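Local structure of zinc finger (CCCH type) motif-containing protein (7NG2) at residues S12-F17 with T53-L58; I31-W36 with P84-P89; K45-F50 with M75-P80. The protein probably reads N6-methyladenosine in mRNA through its YTH domain, a step coupled to polyadenylation in Toxoplasma gondii. All coordinates share one frame; numbering follows the deposited sequence.

Contact 1 of 3, residues S12-F17 with T53-L58; sequences STKRFF and TDHVLL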
loop_
_atom_site.group_PDB
_atom_site.type_symbol
_atom_site.label_atom_id
_atom_site.label_comp_id
_atom_site.label_asym_id
_atom_site.label_seq_id
_atom_site.Cartn_x
_atom_site.Cartn_y
_atom_site.Cartn_z
ATOM N N SER A 12 11.903 -14.384 -1.564
ATOM C CA SER A 12 10.828 -14.046 -2.481
ATOM C C SER A 12 11.088 -12.691 -3.132
ATOM O O SER A 12 11.721 -11.810 -2.547
ATOM C CB SER A 12 9.491 -14.012 -1.744
ATOM O OG SER A 12 9.583 -13.230 -0.561
ATOM N N THR A 13 10.561 -12.522 -4.343
ATOM C CA THR A 13 10.640 -11.233 -5.021
ATOM C C THR A 13 9.533 -10.309 -4.528
ATOM O O THR A 13 8.424 -10.743 -4.201
ATOM C CB THR A 13 10.541 -11.405 -6.536
ATOM O OG1 THR A 13 9.294 -12.034 -6.860
ATOM C CG2 THR A 13 11.706 -12.269 -7.044
ATOM N N LYS A 14 9.849 -9.017 -4.455
ATOM C CA LYS A 14 8.952 -8.045 -3.851
ATOM C C LYS A 14 8.985 -6.750 -4.638
ATOM O O LYS A 14 10.021 -6.368 -5.184
ATOM C CB LYS A 14 9.354 -7.772 -2.398
ATOM C CG LYS A 14 9.474 -9.042 -1.560
ATOM C CD LYS A 14 10.110 -8.791 -0.216
ATOM C CE LYS A 14 10.350 -10.103 0.508
ATOM N NZ LYS A 14 11.542 -10.818 0.028
ATOM N N ARG A 15 7.832 -6.086 -4.696
ATOM C CA ARG A 15 7.747 -4.703 -5.139
ATOM C C ARG A 15 6.904 -3.949 -4.129
ATOM O O ARG A 15 6.008 -4.518 -3.506
ATOM C CB ARG A 15 7.174 -4.583 -6.559
ATOM C CG ARG A 15 8.132 -5.143 -7.617
ATOM C CD ARG A 15 7.558 -5.123 -9.018
ATOM N NE ARG A 15 7.463 -3.763 -9.526
ATOM C CZ ARG A 15 7.038 -3.468 -10.744
ATOM N NH1 ARG A 15 6.673 -4.444 -11.564
ATOM N NH2 ARG A 15 6.988 -2.208 -11.136
ATOM N N PHE A 16 7.199 -2.661 -3.968
ATOM C CA PHE A 16 6.658 -1.842 -2.884
ATOM C C PHE A 16 6.111 -0.542 -3.456
ATOM O O PHE A 16 6.843 0.197 -4.129
ATOM C CB PHE A 16 7.766 -1.490 -1.885
ATOM C CG PHE A 16 8.457 -2.673 -1.262
ATOM C CD1 PHE A 16 9.526 -3.290 -1.896
ATOM C CD2 PHE A 16 8.054 -3.149 -0.028
ATOM C CE1 PHE A 16 10.177 -4.362 -1.304
ATOM C CE2 PHE A 16 8.705 -4.224 0.568
ATOM C CZ PHE A 16 9.762 -4.834 -0.087
ATOM N N PHE A 17 4.844 -0.254 -3.184
ATOM C CA PHE A 17 4.195 0.936 -3.726
ATOM C C PHE A 17 3.559 1.720 -2.592
ATOM O O PHE A 17 2.949 1.140 -1.695
ATOM C CB PHE A 17 3.096 0.564 -4.732
ATOM C CG PHE A 17 3.614 -0.154 -5.935
ATOM C CD1 PHE A 17 3.741 -1.539 -5.934
ATOM C CD2 PHE A 17 3.995 0.548 -7.069
ATOM C CE1 PHE A 17 4.225 -2.216 -7.042
ATOM C CE2 PHE A 17 4.485 -0.129 -8.183
ATOM C CZ PHE A 17 4.598 -1.516 -8.165
ATOM N N THR A 53 5.413 -10.721 -9.662
ATOM C CA THR A 53 6.197 -10.565 -8.449
ATOM C C THR A 53 5.618 -11.496 -7.404
ATOM O O THR A 53 4.398 -11.692 -7.354
ATOM C CB THR A 53 6.106 -9.118 -7.932
ATOM O OG1 THR A 53 6.267 -8.202 -9.018
ATOM C CG2 THR A 53 7.168 -8.847 -6.896
ATOM N N ASP A 54 6.481 -12.063 -6.560
ATOM C CA ASP A 54 5.969 -12.958 -5.528
ATOM C C ASP A 54 5.053 -12.219 -4.557
ATOM O O ASP A 54 3.992 -12.730 -4.188
ATOM C CB ASP A 54 7.110 -13.642 -4.778
ATOM C CG ASP A 54 7.967 -14.533 -5.664
ATOM O OD1 ASP A 54 7.586 -14.880 -6.805
ATOM O OD2 ASP A 54 9.058 -14.882 -5.184
ATOM N N HIS A 55 5.444 -11.012 -4.142
ATOM C CA HIS A 55 4.675 -10.176 -3.218
ATOM C C HIS A 55 4.659 -8.735 -3.687
ATOM O O HIS A 55 5.721 -8.151 -3.923
ATOM C CB HIS A 55 5.285 -10.176 -1.816
ATOM C CG HIS A 55 5.408 -11.532 -1.209
ATOM N ND1 HIS A 55 4.314 -12.278 -0.840
ATOM C CD2 HIS A 55 6.497 -12.270 -0.892
ATOM C CE1 HIS A 55 4.721 -13.426 -0.330
ATOM N NE2 HIS A 55 6.043 -13.443 -0.345
ATOM N N VAL A 56 3.461 -8.164 -3.788
ATOM C CA VAL A 56 3.289 -6.733 -4.014
ATOM C C VAL A 56 2.811 -6.106 -2.714
ATOM O O VAL A 56 1.719 -6.421 -2.225
ATOM C CB VAL A 56 2.314 -6.461 -5.169
ATOM C CG1 VAL A 56 2.018 -4.980 -5.275
ATOM C CG2 VAL A 56 2.886 -7.000 -6.472
ATOM N N LEU A 57 3.635 -5.220 -2.149
ATOM C CA LEU A 57 3.349 -4.562 -0.884
ATOM C C LEU A 57 2.860 -3.141 -1.126
ATOM O O LEU A 57 3.392 -2.427 -1.986
ATOM C CB LEU A 57 4.591 -4.526 0.010
ATOM C CG LEU A 57 5.092 -5.848 0.602
ATOM C CD1 LEU A 57 3.953 -6.672 1.192
ATOM C CD2 LEU A 57 5.893 -6.671 -0.393
ATOM N N LEU A 58 1.810 -2.778 -0.397
ATOM C CA LEU A 58 1.173 -1.471 -0.480
ATOM C C LEU A 58 1.362 -0.783 0.862
ATOM O O LEU A 58 0.946 -1.310 1.894
ATOM C CB LEU A 58 -0.310 -1.636 -0.793
ATOM C CG LEU A 58 -0.590 -2.510 -2.016
ATOM C CD1 LEU A 58 -2.078 -2.695 -2.131
ATOM C CD2 LEU A 58 -0.032 -1.917 -3.303
HETATM O O HOH W 1 8.248 -14.954 0.988
HETATM O O HOH W 2 7.285 -7.253 -11.658
#
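T53 meets T13 just ahead of the parallel pairing of strands 14-21 and 55-62, neighbours in the central sheet of the YTH domain, with helices 24-33 and 40-52 and the short strand 35-36 between them in the chain; helix 40-52 packs on the face of F17 and V56. T53 CG2 sits by T13 O (3.5 Å), while its OG1 lies near R15 CD and shares a water with R15 NH1; A49 O is a further partner of that hydroxyl, and R15 NE makes a salt bridge to E134. D54 then locks onto T13 in a reciprocal pair. D54 N donates to T13 OG1 (2.8 Å), and T13 N donates to D54 OD2 (2.9 Å), coming from above the carboxylate plane. At H55 the regular ladder begins: its N bonds T13 O and its O takes R15 N. The imidazole presents an edge to S12, with CD2 3.2 Å from S12 OG in the ring plane, and a water links that OG to H55 NE2; ND1 pairs with R73. V56 turns to the other face, where its CG1, anti to the backbone N (chi1 173°), touches F17 CD1. L57 N gives an almost straight bond to R15 O (2.8 Å, 177°), and L57 O receives F17 N. Its side chain runs alongside F16, with L57 CB 3.7 Å from F16 CD2. Last comes L58, whose CD2 reaches F17 CB at 4.2 Å.

Contact 2 of 3, residues I31-W36 with P84-P89; sequences IQHGVW and PGIWGP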
loop_
_atom_site.group_PDB
_atom_site.type_symbol
_atom_site.label_atom_id
_atom_site.label_comp_id
_atom_site.label_asym_id
_atom_site.label_seq_id
_atom_site.Cartn_x
_atom_site.Cartn_y
_atom_site.Cartn_z
ATOM N N ILE A 31 -9.374 -1.772 5.832
ATOM C CA ILE A 31 -9.025 -2.700 6.903
ATOM C C ILE A 31 -10.206 -3.612 7.218
ATOM O O ILE A 31 -10.041 -4.819 7.432
ATOM C CB ILE A 31 -8.555 -1.914 8.145
ATOM C CG1 ILE A 31 -7.233 -1.202 7.855
ATOM C CG2 ILE A 31 -8.406 -2.832 9.346
ATOM C CD1 ILE A 31 -6.913 -0.116 8.860
ATOM N N GLN A 32 -11.419 -3.052 7.220
ATOM C CA GLN A 32 -12.601 -3.813 7.606
ATOM C C GLN A 32 -12.910 -4.917 6.602
ATOM O O GLN A 32 -13.311 -6.021 6.991
ATOM C CB GLN A 32 -13.783 -2.853 7.736
ATOM C CG GLN A 32 -15.056 -3.460 8.273
ATOM C CD GLN A 32 -16.168 -2.435 8.363
ATOM O OE1 GLN A 32 -16.070 -1.349 7.789
ATOM N NE2 GLN A 32 -17.228 -2.768 9.092
ATOM N N HIS A 33 -12.726 -4.642 5.309
ATOM C CA HIS A 33 -13.162 -5.549 4.256
ATOM C C HIS A 33 -12.044 -6.087 3.373
ATOM O O HIS A 33 -12.316 -6.896 2.482
ATOM C CB HIS A 33 -14.248 -4.884 3.407
ATOM C CG HIS A 33 -15.465 -4.514 4.193
ATOM N ND1 HIS A 33 -16.293 -5.458 4.761
ATOM C CD2 HIS A 33 -15.988 -3.309 4.523
ATOM C CE1 HIS A 33 -17.282 -4.853 5.394
ATOM N NE2 HIS A 33 -17.120 -3.548 5.265
ATOM N N GLY A 34 -10.799 -5.687 3.600
ATOM C CA GLY A 34 -9.690 -6.238 2.844
ATOM C C GLY A 34 -9.736 -5.873 1.376
ATOM O O GLY A 34 -9.607 -6.743 0.512
ATOM N N VAL A 35 -9.894 -4.585 1.077
ATOM C CA VAL A 35 -10.198 -4.156 -0.282
ATOM C C VAL A 35 -9.570 -2.791 -0.530
ATOM O O VAL A 35 -9.444 -1.968 0.381
ATOM C CB VAL A 35 -11.732 -4.145 -0.514
ATOM C CG1 VAL A 35 -12.421 -3.159 0.435
ATOM C CG2 VAL A 35 -12.077 -3.850 -1.972
ATOM N N TRP A 36 -9.190 -2.547 -1.781
ATOM C CA TRP A 36 -8.721 -1.234 -2.206
ATOM C C TRP A 36 -9.090 -1.038 -3.671
ATOM O O TRP A 36 -9.418 -1.991 -4.377
ATOM C CB TRP A 36 -7.199 -1.079 -2.004
ATOM C CG TRP A 36 -6.761 0.347 -2.057
ATOM C CD1 TRP A 36 -5.950 0.921 -2.985
ATOM C CD2 TRP A 36 -7.121 1.383 -1.135
ATOM N NE1 TRP A 36 -5.781 2.258 -2.702
ATOM C CE2 TRP A 36 -6.497 2.567 -1.575
ATOM C CE3 TRP A 36 -7.928 1.427 0.009
ATOM C CZ2 TRP A 36 -6.637 3.785 -0.900
ATOM C CZ3 TRP A 36 -8.072 2.638 0.676
ATOM C CH2 TRP A 36 -7.427 3.799 0.219
ATOM N N PRO A 84 -18.799 -4.512 -5.033
ATOM C CA PRO A 84 -19.129 -3.500 -6.045
ATOM C C PRO A 84 -19.758 -2.266 -5.411
ATOM O O PRO A 84 -20.685 -2.366 -4.606
ATOM C CB PRO A 84 -20.118 -4.229 -6.963
ATOM C CG PRO A 84 -19.830 -5.678 -6.763
ATOM C CD PRO A 84 -19.412 -5.816 -5.330
ATOM N N GLY A 85 -19.220 -1.096 -5.763
ATOM C CA GLY A 85 -19.757 0.181 -5.325
ATOM C C GLY A 85 -19.413 0.601 -3.915
ATOM O O GLY A 85 -19.946 1.610 -3.443
ATOM N N ILE A 86 -18.516 -0.119 -3.238
ATOM C CA ILE A 86 -18.261 0.128 -1.822
ATOM C C ILE A 86 -17.760 1.546 -1.563
ATOM O O ILE A 86 -17.996 2.103 -0.484
ATOM C CB ILE A 86 -17.313 -0.946 -1.250
ATOM C CG1 ILE A 86 -17.313 -0.892 0.281
ATOM C CG2 ILE A 86 -15.896 -0.797 -1.832
ATOM C CD1 ILE A 86 -16.532 -2.018 0.944
ATOM N N TRP A 87 -17.075 2.156 -2.530
ATOM C CA TRP A 87 -16.467 3.464 -2.309
ATOM C C TRP A 87 -17.410 4.613 -2.611
ATOM O O TRP A 87 -17.045 5.772 -2.403
ATOM C CB TRP A 87 -15.195 3.629 -3.148
ATOM C CG TRP A 87 -14.215 2.539 -2.918
ATOM C CD1 TRP A 87 -13.812 1.601 -3.824
ATOM C CD2 TRP A 87 -13.537 2.236 -1.693
ATOM N NE1 TRP A 87 -12.908 0.749 -3.240
ATOM C CE2 TRP A 87 -12.729 1.113 -1.932
ATOM C CE3 TRP A 87 -13.532 2.812 -0.418
ATOM C CZ2 TRP A 87 -11.917 0.554 -0.943
ATOM C CZ3 TRP A 87 -12.730 2.259 0.559
ATOM C CH2 TRP A 87 -11.935 1.139 0.294
ATOM N N GLY A 88 -18.612 4.331 -3.089
ATOM C CA GLY A 88 -19.507 5.385 -3.495
ATOM C C GLY A 88 -19.151 5.898 -4.874
ATOM O O GLY A 88 -18.455 5.236 -5.646
ATOM N N PRO A 89 -19.622 7.104 -5.203
ATOM C CA PRO A 89 -19.492 7.601 -6.586
ATOM C C PRO A 89 -18.067 7.674 -7.119
ATOM O O PRO A 89 -17.877 7.618 -8.342
ATOM C CB PRO A 89 -20.153 8.982 -6.518
ATOM C CG PRO A 89 -21.144 8.858 -5.402
ATOM C CD PRO A 89 -20.475 7.975 -4.379
#
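W87 brings the far end of its indole against the backbone of V35 and W36, where the chain has just left helix 24-33 and started strand 35-36. From CB, the side chain heads for this strand, with CG set beside the backbone N and anti to the carbonyl carbon (chi1 -55°). In the five-membered ring, NE1 makes a weak hydrogen bond to N97 OD1. Further out, CZ2 lies 3.8 Å from V35 O, which meets the indole edge in its plane. It also packs on W36 CA and V35 CG1. That carbonyl oxygen has its polar partner in S30 OG. At the tip, CH2 comes to 4.0 Å from W36 CE3. The two six-membered rings are oblique, their planes at 72° and their centroids 5.5 Å apart.

One face of the indole is backed by CG2 of the preceding I86. The other branch of I86 runs out extended, CG1 anti to the backbone N and CD1 anti again (chi2 173°), and ends 3.8 Å from H33 CD2. A type I turn, closed by G88 N to G85 O at 3.1 Å, carries both I86 and W87. The side chain of W87 is about 4 Å from a bound isopropanol, probably from the crystallisation liquor, though such molecules often mark pockets. Two tryptophans, one from the strand after the first helix and one from the loop before strand 98-109, match the walls of the aromatic cage by which YTH domains hold the methylated adenine, and W36 and W87 probably serve that role here.

Contact 3 of 3, residues K45-F50 with M75-P80; sequences KLSNAF and MSLPDP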
loop_
_atom_site.group_PDB
_atom_site.type_symbol
_atom_site.label_atom_id
_atom_site.label_comp_id
_atom_site.label_asym_id
_atom_site.label_seq_id
_atom_site.Cartn_x
_atom_site.Cartn_y
_atom_site.Cartn_z
ATOM N N LYS A 45 -0.588 -0.686 -13.522
ATOM C CA LYS A 45 0.757 -0.848 -12.980
ATOM C C LYS A 45 0.789 -1.904 -11.881
ATOM O O LYS A 45 1.676 -2.767 -11.855
ATOM C CB LYS A 45 1.228 0.504 -12.445
ATOM C CG LYS A 45 2.595 0.491 -11.814
ATOM C CD LYS A 45 3.130 1.905 -11.712
ATOM C CE LYS A 45 2.368 2.701 -10.670
ATOM N NZ LYS A 45 2.784 4.134 -10.654
ATOM N N LEU A 46 -0.169 -1.845 -10.951
ATOM C CA LEU A 46 -0.218 -2.831 -9.874
ATOM C C LEU A 46 -0.569 -4.212 -10.409
ATOM O O LEU A 46 -0.053 -5.219 -9.915
ATOM C CB LEU A 46 -1.200 -2.407 -8.777
ATOM C CG LEU A 46 -0.823 -1.167 -7.957
ATOM C CD1 LEU A 46 -1.902 -0.863 -6.939
ATOM C CD2 LEU A 46 0.514 -1.349 -7.256
ATOM N N SER A 47 -1.448 -4.281 -11.408
ATOM C CA SER A 47 -1.795 -5.570 -11.995
ATOM C C SER A 47 -0.573 -6.246 -12.590
ATOM O O SER A 47 -0.371 -7.451 -12.409
ATOM C CB SER A 47 -2.858 -5.389 -13.075
ATOM O OG SER A 47 -4.070 -4.922 -12.526
ATOM N N ASN A 48 0.226 -5.492 -13.344
ATOM C CA ASN A 48 1.424 -6.067 -13.950
ATOM C C ASN A 48 2.439 -6.485 -12.900
ATOM O O ASN A 48 3.144 -7.478 -13.090
ATOM C CB ASN A 48 2.022 -5.098 -14.971
ATOM C CG ASN A 48 1.153 -4.967 -16.197
ATOM O OD1 ASN A 48 0.285 -5.800 -16.425
ATOM N ND2 ASN A 48 1.377 -3.932 -16.989
ATOM N N ALA A 49 2.510 -5.753 -11.789
ATOM C CA ALA A 49 3.360 -6.172 -10.681
ATOM C C ALA A 49 2.821 -7.440 -10.023
ATOM O O ALA A 49 3.586 -8.352 -9.694
ATOM C CB ALA A 49 3.482 -5.033 -9.668
ATOM N N PHE A 50 1.502 -7.519 -9.836
ATOM C CA PHE A 50 0.896 -8.647 -9.128
ATOM C C PHE A 50 1.162 -9.972 -9.833
ATOM O O PHE A 50 1.439 -10.987 -9.183
ATOM C CB PHE A 50 -0.615 -8.435 -8.983
ATOM C CG PHE A 50 -1.321 -9.581 -8.307
ATOM C CD1 PHE A 50 -1.268 -9.735 -6.932
ATOM C CD2 PHE A 50 -2.006 -10.528 -9.052
ATOM C CE1 PHE A 50 -1.905 -10.796 -6.313
ATOM C CE2 PHE A 50 -2.640 -11.591 -8.440
ATOM C CZ PHE A 50 -2.595 -11.731 -7.076
ATOM N N MET A 75 -3.663 -8.990 -2.952
ATOM C CA MET A 75 -4.029 -10.401 -2.966
ATOM C C MET A 75 -4.722 -10.845 -4.241
ATOM O O MET A 75 -4.851 -12.053 -4.465
ATOM C CB MET A 75 -4.956 -10.716 -1.787
ATOM C CG MET A 75 -4.377 -10.383 -0.414
ATOM S SD MET A 75 -2.841 -11.247 -0.025
ATOM C CE MET A 75 -3.417 -12.938 0.080
ATOM N N SER A 76 -5.185 -9.917 -5.067
ATOM C CA SER A 76 -5.889 -10.282 -6.281
ATOM C C SER A 76 -5.717 -9.173 -7.299
ATOM O O SER A 76 -5.346 -8.048 -6.961
ATOM C CB SER A 76 -7.390 -10.508 -6.018
ATOM O OG SER A 76 -8.106 -9.274 -5.958
ATOM N N LEU A 77 -6.027 -9.501 -8.552
ATOM C CA LEU A 77 -6.163 -8.503 -9.587
ATOM C C LEU A 77 -7.439 -7.698 -9.348
ATOM O O LEU A 77 -8.354 -8.153 -8.655
ATOM C CB LEU A 77 -6.264 -9.188 -10.949
ATOM C CG LEU A 77 -4.950 -9.767 -11.489
ATOM C CD1 LEU A 77 -5.186 -10.574 -12.772
ATOM C CD2 LEU A 77 -3.912 -8.668 -11.717
ATOM N N PRO A 78 -7.521 -6.496 -9.910
ATOM C CA PRO A 78 -8.800 -5.772 -9.925
ATOM C C PRO A 78 -9.921 -6.668 -10.439
ATOM O O PRO A 78 -9.766 -7.376 -11.435
ATOM C CB PRO A 78 -8.520 -4.595 -10.864
ATOM C CG PRO A 78 -7.024 -4.378 -10.738
ATOM C CD PRO A 78 -6.449 -5.752 -10.590
ATOM N N ASP A 79 -11.042 -6.661 -9.716
ATOM C CA ASP A 79 -12.107 -7.652 -9.838
ATOM C C ASP A 79 -13.452 -6.938 -9.782
ATOM O O ASP A 79 -13.844 -6.440 -8.719
ATOM C CB ASP A 79 -11.976 -8.645 -8.677
ATOM C CG ASP A 79 -13.036 -9.739 -8.688
ATOM O OD1 ASP A 79 -13.919 -9.729 -9.566
ATOM O OD2 ASP A 79 -12.975 -10.625 -7.803
ATOM N N PRO A 80 -14.190 -6.877 -10.893
ATOM C CA PRO A 80 -15.468 -6.146 -10.886
ATOM C C PRO A 80 -16.500 -6.691 -9.911
ATOM O O PRO A 80 -17.446 -5.969 -9.577
ATOM C CB PRO A 80 -15.948 -6.262 -12.340
ATOM C CG PRO A 80 -14.709 -6.509 -13.131
ATOM C CD PRO A 80 -13.825 -7.337 -12.243
#
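F50 lays one face of its ring against the backbone of M75-L77, and this is the dense half of the contact. S76 C stands 4.0 Å above the ring, over its centre, and L77 N lies over the same face but nearer the rim. At the far end of the ring, F50 CZ is 3.5 Å from M75 O, while F50 CE1 is 3.6 Å from S76 N. CG is anti to the backbone N (chi1 178°), which sets it on the side of M75-L77. Peptide groups thus lie against an aromatic surface, and part of this stretch is hydrogen-bonded away from the ring: M75 pairs with R99 of strand 98-109 through the backbone, and S76 OG bonds both L77 O (2.9 Å) and R99 N.

The looser side is the solvent side, at L77. This residue crosses the phenyl obliquely and puts its CD2 between the two helix residues, 3.8 Å from F50 CD2 and 3.7 Å from S47 CB, while the residue as a whole remains largely open to solvent. Next to it, P78 touches the buried S47 over a small area but closely: its CD comes to 3.2 Å from S47 OG, a hydroxyl already bonded to S43 O one helical turn back.

What holds the two segments together is therefore van der Waals contact. This is helix-to-loop packing in the YTH fold: helix 40-52, which also lies against the sheet through L46 and A49, receives on its flank the chain that leaves strand 67-74.

From the N terminus, the chain passes segment 12-17, then 31-36 and 45-50, before 53-58 returns to 12-17 and closes contact 1 around helices 24-33 and 40-52. Segment 75-80 then folds back on 45-50, closing contact 3 over strands 55-62 and 67-74. Finally, the loop segment 84-89 reaches 31-36 to close contact 2. Contact 3 falls entirely within the span of contact 2, whereas contact 1 crosses both. Contacts 1 and 3 touch through helix 40-52, where F17 CD1 meets L46 CD2 at 3.5 Å. Contacts 1 and 2, centres about 22 Å apart, do not touch but both reach the same sheet, one at inner strands, the other at edge strand 35-36 beside the probable cage.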